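Local coordinates for alpha-14 giardin (Giardia lamblia, PDB 3CHJ), which binds calcium as an annexin, probably binds phospholipid in a calcium-dependent way, and may link the lipid bilayer to the underlying axoneme, at residues Asp161-Glu164 with Leu165-Leu169. Sequence-based numbering, arbitrary orientation.
Sequences DTHE and LEEDL
Over one face of the His-163 imidazole, displaced toward its rim, lies Glu-167 CG, a CH-pi contact 4.2 Å from the ring centroid. The two residues sit one turn apart at the start of helix 162-177, an amino end closed by a capping box. His-163 CG stands opposite the backbone N (chi1 180°), which sends the ring across the Glu-167 chain; the Glu-167 carboxylate plane is 38° from the ring plane, and Glu-167 OE2 comes within 3.4 Å of His-163 NE2. Asp-161 suits the N-cap because its short side chain reaches forward to the first turn: OD1 accepts from Glu-164 N at 3.1 Å. Glu-164, long enough to return the favour, extends its chain, and its OE1 accepts Asp-161 N at 2.9 Å from above the carboxylate plane. Acidic side chains fit this end, where the helix dipole would probably favour negative charge. Thr-162 and Glu-166 run side by side, and buried Leu-165 packs its aliphatic chain on Gln-203 of helix 198-211, with CD1 near Asp-161 O. Buried Asp-168 is gripped by Arg-191 in a salt bridge and by Tyr-196 in a hydrogen bond, while its backbone N donates to Glu-164 O at 2.9 Å, nearly straight at 168°.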
ATOM      1  N   ASP A 161     -22.795  -6.353  15.184  1.00 23.01           N
ATOM      2  CA  ASP A 161     -22.866  -7.285  16.311  1.00 23.43           C
ATOM      3  C   ASP A 161     -22.572  -8.724  15.889  1.00 22.58           C
ATOM      4  O   ASP A 161     -22.540  -9.045  14.691  1.00 22.09           O
ATOM      5  CB  ASP A 161     -24.204  -7.166  17.058  1.00 24.18           C
ATOM      6  CG  ASP A 161     -25.409  -7.375  16.162  1.00 27.51           C
ATOM      7  OD1 ASP A 161     -25.405  -8.304  15.318  1.00 27.80           O
ATOM      8  OD2 ASP A 161     -26.385  -6.603  16.313  1.00 32.68           O
ATOM      9  N   THR A 162     -22.336  -9.587  16.883  1.00 22.06           N
ATOM     10  CA  THR A 162     -21.989 -10.976  16.625  1.00 21.61           C
ATOM     11  C   THR A 162     -23.044 -11.706  15.788  1.00 20.43           C
ATOM     12  O   THR A 162     -22.703 -12.536  14.949  1.00 20.20           O
ATOM     13  CB  THR A 162     -21.671 -11.715  17.936  1.00 21.97           C
ATOM     14  OG1 THR A 162     -20.608 -11.023  18.599  1.00 24.71           O
ATOM     15  CG2 THR A 162     -21.251 -13.153  17.688  1.00 23.33           C
ATOM     16  N   HIS A 163     -24.330 -11.397  16.000  1.00 19.64           N
ATOM     17  CA  HIS A 163     -25.400 -12.014  15.202  1.00 19.70           C
ATOM     18  C   HIS A 163     -25.217 -11.793  13.698  1.00 18.95           C
ATOM     19  O   HIS A 163     -25.375 -12.724  12.908  1.00 17.32           O
ATOM     20  CB  HIS A 163     -26.797 -11.533  15.640  1.00 20.04           C
ATOM     21  CG  HIS A 163     -27.925 -12.134  14.843  1.00 21.15           C
ATOM     22  ND1 HIS A 163     -28.321 -13.446  14.982  1.00 24.16           N
ATOM     23  CD2 HIS A 163     -28.733 -11.599  13.894  1.00 23.12           C
ATOM     24  CE1 HIS A 163     -29.319 -13.697  14.151  1.00 23.59           C
ATOM     25  NE2 HIS A 163     -29.589 -12.592  13.480  1.00 25.35           N
ATOM     26  N   GLU A 164     -24.881 -10.563  13.323  1.00 19.83           N
ATOM     27  CA  GLU A 164     -24.666 -10.231  11.915  1.00 21.43           C
ATOM     28  C   GLU A 164     -23.463 -10.989  11.361  1.00 20.44           C
ATOM     29  O   GLU A 164     -23.497 -11.462  10.234  1.00 20.32           O
ATOM     30  CB  GLU A 164     -24.489  -8.722  11.743  1.00 21.17           C
ATOM     31  CG  GLU A 164     -25.714  -7.903  12.168  1.00 24.71           C
ATOM     32  CD  GLU A 164     -25.429  -6.406  12.253  1.00 25.95           C
ATOM     33  OE1 GLU A 164     -25.036  -5.898  13.343  1.00 30.21           O
ATOM     34  OE2 GLU A 164     -25.617  -5.727  11.224  1.00 31.51           O
ATOM     35  N   LEU A 165     -22.430 -11.137  12.183  1.00 20.33           N
ATOM     36  CA  LEU A 165     -21.253 -11.912  11.788  1.00 19.88           C
ATOM     37  C   LEU A 165     -21.596 -13.371  11.587  1.00 20.23           C
ATOM     38  O   LEU A 165     -21.135 -13.980  10.625  1.00 19.68           O
ATOM     39  CB  LEU A 165     -20.110 -11.761  12.791  1.00 19.63           C
ATOM     40  CG  LEU A 165     -19.089 -10.652  12.536  1.00 20.92           C
ATOM     41  CD1 LEU A 165     -19.759  -9.300  12.446  1.00 20.35           C
ATOM     42  CD2 LEU A 165     -18.032 -10.661  13.639  1.00 20.47           C
ATOM     43  N   GLU A 166     -22.407 -13.938  12.488  1.00 19.56           N
ATOM     44  CA  GLU A 166     -22.859 -15.322  12.319  1.00 21.03           C
ATOM     45  C   GLU A 166     -23.626 -15.520  11.008  1.00 19.92           C
ATOM     46  O   GLU A 166     -23.417 -16.514  10.308  1.00 20.94           O
ATOM     47  CB  GLU A 166     -23.712 -15.791  13.508  1.00 20.65           C
ATOM     48  CG  GLU A 166     -23.007 -15.769  14.871  1.00 25.31           C
ATOM     49  CD  GLU A 166     -22.057 -16.949  15.109  1.00 30.71           C
ATOM     50  OE1 GLU A 166     -21.889 -17.801  14.202  1.00 32.94           O
ATOM     51  OE2 GLU A 166     -21.478 -17.015  16.224  1.00 33.61           O
ATOM     52  N   GLU A 167     -24.505 -14.569  10.670  1.00 20.11           N
ATOM     53  CA  GLU A 167     -25.262 -14.627   9.423  1.00 21.49           C
ATOM     54  C   GLU A 167     -24.345 -14.555   8.204  1.00 20.35           C
ATOM     55  O   GLU A 167     -24.483 -15.348   7.281  1.00 20.45           O
ATOM     56  CB  GLU A 167     -26.267 -13.482   9.356  1.00 21.30           C
ATOM     57  CG  GLU A 167     -27.401 -13.549  10.369  1.00 23.35           C
ATOM     58  CD  GLU A 167     -28.309 -12.318  10.286  1.00 25.23           C
ATOM     59  OE1 GLU A 167     -27.810 -11.178  10.428  1.00 29.33           O
ATOM     60  OE2 GLU A 167     -29.530 -12.491  10.078  1.00 30.49           O
ATOM     61  N   ASP A 168     -23.428 -13.586   8.207  1.00 20.09           N
ATOM     62  CA  ASP A 168     -22.483 -13.432   7.094  1.00 19.37           C
ATOM     63  C   ASP A 168     -21.519 -14.604   6.978  1.00 18.99           C
ATOM     64  O   ASP A 168     -21.069 -14.928   5.876  1.00 18.92           O
ATOM     65  CB  ASP A 168     -21.691 -12.139   7.230  1.00 18.81           C
ATOM     66  CG  ASP A 168     -22.529 -10.920   6.958  1.00 19.30           C
ATOM     67  OD1 ASP A 168     -23.624 -11.062   6.348  1.00 21.64           O
ATOM     68  OD2 ASP A 168     -22.084  -9.823   7.351  1.00 18.50           O
ATOM     69  N   LEU A 169     -21.221 -15.244   8.103  1.00 18.65           N
ATOM     70  CA  LEU A 169     -20.347 -16.421   8.108  1.00 18.15           C
ATOM     71  C   LEU A 169     -20.954 -17.553   7.286  1.00 18.24           C
ATOM     72  O   LEU A 169     -20.278 -18.186   6.464  1.00 17.27           O
ATOM     73  CB  LEU A 169     -20.113 -16.881   9.551  1.00 18.36           C
ATOM     74  CG  LEU A 169     -19.146 -18.033   9.751  1.00 19.71           C
ATOM     75  CD1 LEU A 169     -17.795 -17.675   9.133  1.00 21.46           C
ATOM     76  CD2 LEU A 169     -19.011 -18.303  11.215  1.00 21.88           C
TER